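PDB 5YX6: probable fatty acyl-CoA transferase Rv3272 from Mycobacterium tuberculosis, which binds fatty acyl-CoAs of varying chain length, palmitoyl-CoA most tightly, and is probably a family III CoA-transferase of fatty acid metabolism. Local coordinates for residues 250-263 / 306-319. Numbering follows the deposited sequence.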
# COMPACT_ATOMS: atom_id res chain seq x y z
N PRO A 250 24.09 -3.17 11.09
CA PRO A 250 23.05 -2.56 11.94
C PRO A 250 21.95 -1.82 11.16
O PRO A 250 22.23 -0.94 10.36
CB PRO A 250 23.84 -1.58 12.81
CG PRO A 250 24.97 -1.18 11.95
CD PRO A 250 25.34 -2.39 11.13
N SER A 251 20.71 -2.20 11.44
CA SER A 251 19.52 -1.61 10.83
C SER A 251 18.34 -1.79 11.77
O SER A 251 17.60 -2.77 11.69
CB SER A 251 19.23 -2.25 9.47
OG SER A 251 18.34 -1.47 8.70
N ASP A 252 18.18 -0.83 12.68
CA ASP A 252 17.25 -0.99 13.79
C ASP A 252 17.05 0.34 14.50
O ASP A 252 17.48 1.39 14.03
CB ASP A 252 17.77 -2.05 14.76
CG ASP A 252 16.64 -2.81 15.47
OD1 ASP A 252 15.59 -2.19 15.76
OD2 ASP A 252 16.81 -4.02 15.72
N ALA A 253 16.37 0.27 15.64
CA ALA A 253 16.23 1.40 16.55
C ALA A 253 17.16 1.16 17.74
O ALA A 253 17.25 0.03 18.25
CB ALA A 253 14.78 1.56 17.00
N PHE A 254 17.85 2.21 18.19
CA PHE A 254 18.84 2.08 19.26
C PHE A 254 18.66 3.12 20.37
O PHE A 254 18.34 4.27 20.10
CB PHE A 254 20.25 2.18 18.69
CG PHE A 254 20.56 1.17 17.62
CD1 PHE A 254 21.04 -0.09 17.95
CD2 PHE A 254 20.38 1.47 16.27
CE1 PHE A 254 21.32 -1.03 16.97
CE2 PHE A 254 20.66 0.54 15.29
CZ PHE A 254 21.13 -0.71 15.63
N ARG A 255 18.88 2.70 21.62
CA ARG A 255 18.91 3.64 22.73
C ARG A 255 20.04 4.65 22.60
O ARG A 255 21.13 4.32 22.16
CB ARG A 255 19.04 2.92 24.07
CG ARG A 255 17.77 2.23 24.53
CD ARG A 255 17.94 1.60 25.90
NE ARG A 255 18.18 2.61 26.94
CZ ARG A 255 17.24 3.40 27.47
NH1 ARG A 255 15.98 3.32 27.05
NH2 ARG A 255 17.58 4.27 28.41
N THR A 256 19.74 5.89 22.96
CA THR A 256 20.75 6.91 23.09
C THR A 256 20.65 7.52 24.49
O THR A 256 20.00 6.95 25.36
CB THR A 256 20.59 8.01 22.04
OG1 THR A 256 19.46 8.82 22.39
CG2 THR A 256 20.36 7.40 20.69
N ALA A 257 21.26 8.68 24.69
CA ALA A 257 21.17 9.36 25.97
C ALA A 257 19.76 9.88 26.20
O ALA A 257 19.28 9.94 27.34
CB ALA A 257 22.17 10.51 26.04
N ASP A 258 19.09 10.23 25.12
CA ASP A 258 17.75 10.78 25.19
C ASP A 258 16.96 10.41 23.94
O ASP A 258 17.19 10.95 22.85
CB ASP A 258 17.79 12.30 25.35
CG ASP A 258 16.41 12.90 25.54
OD1 ASP A 258 15.48 12.17 25.95
OD2 ASP A 258 16.25 14.12 25.27
N GLY A 259 16.04 9.46 24.10
CA GLY A 259 15.20 9.03 23.00
C GLY A 259 15.88 7.92 22.22
O GLY A 259 17.01 7.53 22.52
N TYR A 260 15.17 7.42 21.22
CA TYR A 260 15.72 6.39 20.35
C TYR A 260 16.14 6.97 19.00
O TYR A 260 15.56 7.94 18.52
CB TYR A 260 14.69 5.29 20.12
CG TYR A 260 14.67 4.24 21.19
CD1 TYR A 260 13.97 4.44 22.37
CD2 TYR A 260 15.34 3.04 21.01
CE1 TYR A 260 13.94 3.46 23.36
CE2 TYR A 260 15.32 2.06 21.97
CZ TYR A 260 14.62 2.27 23.15
OH TYR A 260 14.60 1.28 24.10
N ILE A 261 17.14 6.35 18.38
CA ILE A 261 17.51 6.71 17.02
C ILE A 261 17.40 5.49 16.12
O ILE A 261 17.80 4.39 16.49
CB ILE A 261 18.95 7.32 16.93
CG1 ILE A 261 19.23 7.83 15.51
CG2 ILE A 261 20.01 6.30 17.34
CD1 ILE A 261 20.63 8.39 15.32
N VAL A 262 16.85 5.69 14.93
CA VAL A 262 16.80 4.65 13.92
C VAL A 262 17.98 4.80 12.95
O VAL A 262 18.15 5.85 12.36
CB VAL A 262 15.48 4.73 13.13
CG1 VAL A 262 15.45 3.70 12.03
CG2 VAL A 262 14.29 4.56 14.08
N ILE A 263 18.78 3.74 12.82
CA ILE A 263 19.97 3.77 11.97
C ILE A 263 20.01 2.59 11.01
O ILE A 263 19.76 1.45 11.40
CB ILE A 263 21.28 3.73 12.80
CG1 ILE A 263 21.40 4.95 13.72
CG2 ILE A 263 22.48 3.67 11.88
CD1 ILE A 263 22.53 4.82 14.74
N LEU A 306 26.90 -0.83 20.27
CA LEU A 306 26.47 0.43 19.69
C LEU A 306 25.82 1.33 20.73
O LEU A 306 26.10 2.52 20.80
CB LEU A 306 25.51 0.19 18.52
CG LEU A 306 26.14 -0.53 17.32
CD1 LEU A 306 25.11 -0.83 16.23
CD2 LEU A 306 27.30 0.28 16.75
N GLU A 307 24.96 0.75 21.56
CA GLU A 307 24.24 1.55 22.54
C GLU A 307 25.17 2.07 23.64
O GLU A 307 24.98 3.19 24.13
CB GLU A 307 23.06 0.76 23.12
CG GLU A 307 21.96 0.50 22.07
CD GLU A 307 20.68 -0.11 22.64
OE1 GLU A 307 20.76 -0.94 23.58
OE2 GLU A 307 19.58 0.24 22.15
N LEU A 308 26.19 1.29 24.01
CA LEU A 308 27.24 1.81 24.89
C LEU A 308 27.84 3.09 24.31
O LEU A 308 28.01 4.09 25.01
CB LEU A 308 28.34 0.77 25.13
CG LEU A 308 27.97 -0.34 26.12
CD1 LEU A 308 29.06 -1.40 26.19
CD2 LEU A 308 27.68 0.22 27.51
N ALA A 309 28.10 3.08 23.00
CA ALA A 309 28.69 4.24 22.34
C ALA A 309 27.70 5.37 22.12
O ALA A 309 28.05 6.54 22.27
CB ALA A 309 29.31 3.82 21.01
N LEU A 310 26.45 5.03 21.78
CA LEU A 310 25.44 6.05 21.49
C LEU A 310 24.98 6.81 22.73
O LEU A 310 24.31 7.84 22.62
CB LEU A 310 24.24 5.41 20.79
CG LEU A 310 24.56 4.90 19.39
CD1 LEU A 310 23.48 3.97 18.90
CD2 LEU A 310 24.75 6.07 18.44
N ALA A 311 25.35 6.31 23.90
CA ALA A 311 24.97 6.94 25.16
C ALA A 311 25.53 8.35 25.35
O ALA A 311 25.03 9.10 26.19
CB ALA A 311 25.39 6.05 26.32
N SER A 312 26.54 8.74 24.57
CA SER A 312 27.22 10.03 24.77
C SER A 312 26.48 11.25 24.21
O SER A 312 26.85 12.40 24.51
CB SER A 312 28.62 10.00 24.14
OG SER A 312 29.30 8.79 24.42
N LYS A 313 25.45 11.02 23.41
CA LYS A 313 24.68 12.11 22.81
C LYS A 313 23.19 11.80 22.76
O LYS A 313 22.79 10.64 22.82
CB LYS A 313 25.18 12.39 21.38
CG LYS A 313 26.60 12.94 21.26
CD LYS A 313 27.08 12.82 19.81
CE LYS A 313 28.16 13.84 19.47
NZ LYS A 313 29.36 13.70 20.34
N THR A 314 22.37 12.85 22.67
CA THR A 314 20.95 12.69 22.40
C THR A 314 20.73 12.19 20.98
O THR A 314 21.59 12.37 20.11
CB THR A 314 20.18 14.00 22.59
OG1 THR A 314 20.50 14.91 21.53
CG2 THR A 314 20.52 14.63 23.92
N ALA A 315 19.58 11.57 20.73
CA ALA A 315 19.26 11.04 19.41
C ALA A 315 19.24 12.15 18.35
O ALA A 315 19.68 11.94 17.23
CB ALA A 315 17.94 10.30 19.44
N THR A 316 18.72 13.32 18.71
CA THR A 316 18.70 14.45 17.78
C THR A 316 20.12 14.81 17.35
O THR A 316 20.37 15.08 16.17
CB THR A 316 18.02 15.68 18.41
OG1 THR A 316 16.65 15.39 18.67
CG2 THR A 316 18.08 16.86 17.45
N GLU A 317 21.04 14.81 18.30
CA GLU A 317 22.44 15.11 18.00
C GLU A 317 23.05 14.05 17.08
O GLU A 317 23.75 14.38 16.13
CB GLU A 317 23.26 15.24 19.28
CG GLU A 317 22.94 16.49 20.07
CD GLU A 317 23.44 16.43 21.52
OE1 GLU A 317 23.81 15.32 21.99
OE2 GLU A 317 23.45 17.49 22.19
N TRP A 318 22.79 12.78 17.37
CA TRP A 318 23.30 11.71 16.52
C TRP A 318 22.70 11.77 15.11
O TRP A 318 23.39 11.50 14.12
CB TRP A 318 23.02 10.34 17.13
CG TRP A 318 23.88 9.97 18.29
CD1 TRP A 318 23.46 9.67 19.56
CD2 TRP A 318 25.31 9.83 18.30
NE1 TRP A 318 24.54 9.36 20.35
CE2 TRP A 318 25.68 9.46 19.61
CE3 TRP A 318 26.31 9.99 17.33
CZ2 TRP A 318 27.01 9.23 19.97
CZ3 TRP A 318 27.63 9.77 17.70
CH2 TRP A 318 27.97 9.40 19.00
N VAL A 319 21.42 12.14 15.01
CA VAL A 319 20.76 12.23 13.71
C VAL A 319 21.43 13.30 12.86
O VAL A 319 21.79 13.06 11.70
CB VAL A 319 19.25 12.55 13.83
CG1 VAL A 319 18.73 13.10 12.51
CG2 VAL A 319 18.46 11.33 14.28
O HOH W 1 22.64 4.01 24.48
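The indole of Trp318 meets Thr256 CG2 obliquely, its CD1 4.0 Å from that methyl, and is clamped within its own segment: Leu310 CD2 lies over the centre of one face, Lys313 CD toward the rim of the other. The bond from NE1 to Leu310 O and the two covered faces together hold the ring's rotation. The Phe254 ring has Glu307 CG at its edge, while Leu306 CD1 lies obliquely 3.9 Å from Phe254 CE1. Beyond CG the Glu307 chain runs extended and brings OE2 to Arg255 N at 2.6 Å, a nearly straight bond (168°) entering from above the carboxylate plane. The Arg255 guanidinium edge faces Tyr260 OH. A water joins Glu307 O to Arg255 O, the latter bond weak.

At the hairpin turn the grip is backbone to backbone: Ala257 N donates to Lys313 O (3.1 Å) and Ala315 N to Asp258 O (3.3 Å). Thr256 OG1 accepts from Asp258 N in an ST turn and donates to Gly259 O; Thr314 OG1 accepts from Glu317 N and Glu317 OE1 from Thr314 N, a capping box starting helix 315-324. With chi1 and chi2 both near 180°, the extended Ile261 branch carries CD1 to Trp318 CB (3.6 Å), crossing that side chain at about a right angle.

The contact packs the 253-255/260-264 hairpin against helices 299-310 and 315-324, probably in the small domain, apart from the Rossmann-fold parallel sheet; strand 328-331 completes the antiparallel sheet beside strand 260-264, Leu331 touching Ala315 and Val319.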